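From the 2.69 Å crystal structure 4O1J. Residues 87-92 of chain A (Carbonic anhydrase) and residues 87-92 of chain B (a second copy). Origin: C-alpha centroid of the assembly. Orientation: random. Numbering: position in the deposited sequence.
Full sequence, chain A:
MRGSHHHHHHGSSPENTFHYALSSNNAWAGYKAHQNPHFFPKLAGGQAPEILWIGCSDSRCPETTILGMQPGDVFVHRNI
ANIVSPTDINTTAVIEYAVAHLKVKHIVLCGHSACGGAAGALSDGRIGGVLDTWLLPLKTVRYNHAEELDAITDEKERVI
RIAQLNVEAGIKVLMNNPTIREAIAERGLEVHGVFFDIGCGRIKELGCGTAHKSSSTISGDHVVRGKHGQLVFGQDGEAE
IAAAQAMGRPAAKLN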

# COMPACT_ATOMS: atom_id res chain seq x y z
N THR A 87 -6.22 0.38 5.15
CA THR A 87 -5.37 1.36 4.47
C THR A 87 -4.92 0.92 3.09
O THR A 87 -4.16 1.63 2.43
N ASP A 88 -5.36 -0.26 2.65
CA ASP A 88 -4.95 -0.74 1.33
C ASP A 88 -5.58 0.12 0.24
O ASP A 88 -6.80 0.17 0.09
N ILE A 89 -4.74 0.79 -0.54
CA ILE A 89 -5.22 1.78 -1.50
C ILE A 89 -5.80 1.10 -2.74
O ILE A 89 -6.73 1.63 -3.37
N ASN A 90 -5.28 -0.08 -3.07
CA ASN A 90 -5.74 -0.87 -4.20
C ASN A 90 -7.23 -1.20 -4.09
O ASN A 90 -8.00 -0.94 -5.02
N THR A 91 -7.63 -1.77 -2.95
CA THR A 91 -9.01 -2.17 -2.72
C THR A 91 -9.91 -0.95 -2.58
O THR A 91 -11.02 -0.90 -3.13
N THR A 92 -9.39 0.06 -1.89
CA THR A 92 -10.14 1.28 -1.60
C THR A 92 -10.46 2.04 -2.88
O THR A 92 -11.49 2.71 -2.97
N THR B 87 5.40 -1.13 -5.91
CA THR B 87 5.39 -1.34 -4.46
C THR B 87 4.02 -1.75 -3.92
O THR B 87 3.86 -1.91 -2.71
N ASP B 88 3.03 -1.90 -4.79
CA ASP B 88 1.70 -2.28 -4.33
C ASP B 88 1.72 -3.71 -3.81
O ASP B 88 1.97 -4.65 -4.56
N ILE B 89 1.43 -3.87 -2.53
CA ILE B 89 1.57 -5.16 -1.87
C ILE B 89 0.41 -6.10 -2.23
O ILE B 89 0.59 -7.32 -2.30
N ASN B 90 -0.75 -5.51 -2.50
CA ASN B 90 -1.94 -6.26 -2.90
C ASN B 90 -1.70 -7.09 -4.16
O ASN B 90 -1.95 -8.30 -4.18
N THR B 91 -1.21 -6.43 -5.21
CA THR B 91 -0.97 -7.08 -6.50
C THR B 91 0.20 -8.06 -6.38
O THR B 91 0.15 -9.18 -6.90
N THR B 92 1.23 -7.63 -5.65
CA THR B 92 2.45 -8.41 -5.50
C THR B 92 2.18 -9.72 -4.76
O THR B 92 2.85 -10.73 -5.01

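The contact between the two stretches is built around a reciprocal pair of hydrogen bonds related by the exact two-fold axis. B:Asn90 ND2 donates to A:Asp88 OD1 at 2.9 Å, and A:Asn90 ND2 donates to B:Asp88 OD1 at the same 2.9 Å; with an N-H...acceptor angle of 170°, both bonds are nearly linear. Each aspartate thus receives the amide of the other copy's asparagine, so that a neutral donor and a carboxylate oxygen are matched in a buried setting.

The same carboxylates also meet through a water. Water 1 donates one hydrogen bond to A:Asp88 OD2 and another to B:Asp88 OD2, each 2.7 Å long. Its two protons are therefore spent on the two chains, and the oxygens not engaged by asparagine are joined by a donor placed between them, which suits two acidic groups brought close together.

Within each copy, A:Asp88 and B:Asp88 are also the N-caps of the helices that begin at A:Ile89 and B:Ile89. A:Asp88 OD1 accepts from A:Thr91 N at 3.1 Å, and B:Asp88 OD1 accepts from B:Thr91 N at 3.1 Å, so the oxygen that binds the partner asparagine also caps its own helix. The first turn is further tied by A:Thr92 OG1, which donates to A:Asp88 O at 2.6 Å, with the equivalent bond from B:Thr92 OG1 to B:Asp88 O also at 2.6 Å.

A:Asp88, A:Asn90, B:Asp88 and B:Asn90 direct their CA-to-CB bonds toward the other stretch. All four residues adopt t at chi1, with chi2 near -102° for the aspartates and -37° for the asparagines. The asparagines contribute the most buried area and lie where the backbones come closest, with A:Asn90 CA and B:Asn90 CA 6.7 Å apart. There they pack on one another: A:Asn90 CB is 3.6 Å from B:Asn90 ND2. A:Thr91 and B:Thr91, m rotamers set sideways, each add a hydroxyl beside the partner amide, A:Thr91 OG1 lying 3.2 Å from B:Asn90 ND2.

Apolar packing is slight by comparison. A:Ile89 and B:Ile89, tt and also sideways, reach the partner with their CG2 methyls, and A:Ile89 CG2 approaches B:Asp88 OD2 to 4.1 Å, a distance repeated between B:Ile89 CG2 and A:Asp88 OD2. A:Thr87 and B:Thr87 (p) and A:Thr92 and B:Thr92 (m) make no contact across the axis; the A:Thr87 and B:Thr87 hydroxyls are hydrogen-bonded elsewhere in the structure. In all, 242 Å² is buried between the stretches, in a contact whose specific links are chiefly polar.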

# COMPACT_ATOMS: atom_id res chain seq x y z
CB THR A 87 -4.09 1.70 5.28
OG1 THR A 87 -3.26 0.54 5.40
CG2 THR A 87 -4.44 2.24 6.67
CB ASP A 88 -5.34 -2.20 1.13
CG ASP A 88 -4.72 -2.79 -0.12
OD1 ASP A 88 -5.43 -2.91 -1.14
OD2 ASP A 88 -3.51 -3.11 -0.09
CB ILE A 89 -4.08 2.76 -1.89
CG1 ILE A 89 -4.62 3.89 -2.77
CG2 ILE A 89 -2.94 2.02 -2.58
CD1 ILE A 89 -3.69 5.07 -2.85
CB ASN A 90 -4.91 -2.16 -4.31
CG ASN A 90 -5.16 -2.92 -5.60
OD1 ASN A 90 -6.28 -2.97 -6.11
ND2 ASN A 90 -4.10 -3.53 -6.13
CB THR A 91 -9.14 -3.06 -1.44
OG1 THR A 91 -8.23 -4.17 -1.52
CG2 THR A 91 -10.54 -3.60 -1.29
CB THR A 92 -9.36 2.21 -0.66
OG1 THR A 92 -8.99 1.48 0.52
CG2 THR A 92 -10.19 3.44 -0.27
CB THR B 87 5.84 -0.09 -3.67
OG1 THR B 87 4.91 0.98 -3.88
CG2 THR B 87 7.24 0.36 -4.09
CB ASP B 88 0.67 -2.13 -5.44
CG ASP B 88 -0.75 -2.28 -4.93
OD1 ASP B 88 -1.34 -3.37 -5.11
OD2 ASP B 88 -1.26 -1.32 -4.32
CB ILE B 89 1.67 -4.99 -0.33
CG1 ILE B 89 1.99 -6.32 0.34
CG2 ILE B 89 0.40 -4.38 0.24
CD1 ILE B 89 2.49 -6.18 1.75
CB ASN B 90 -3.11 -5.29 -3.11
CG ASN B 90 -4.45 -6.00 -3.27
OD1 ASN B 90 -4.54 -7.07 -3.88
ND2 ASN B 90 -5.51 -5.38 -2.75
CB THR B 91 -0.67 -6.04 -7.61
OG1 THR B 91 -1.72 -5.06 -7.67
CG2 THR B 91 -0.57 -6.71 -8.97
CB THR B 92 3.52 -7.62 -4.73
OG1 THR B 92 3.73 -6.36 -5.38
CG2 THR B 92 4.84 -8.40 -4.66
O HOH W 1 -1.94 -1.80 -1.79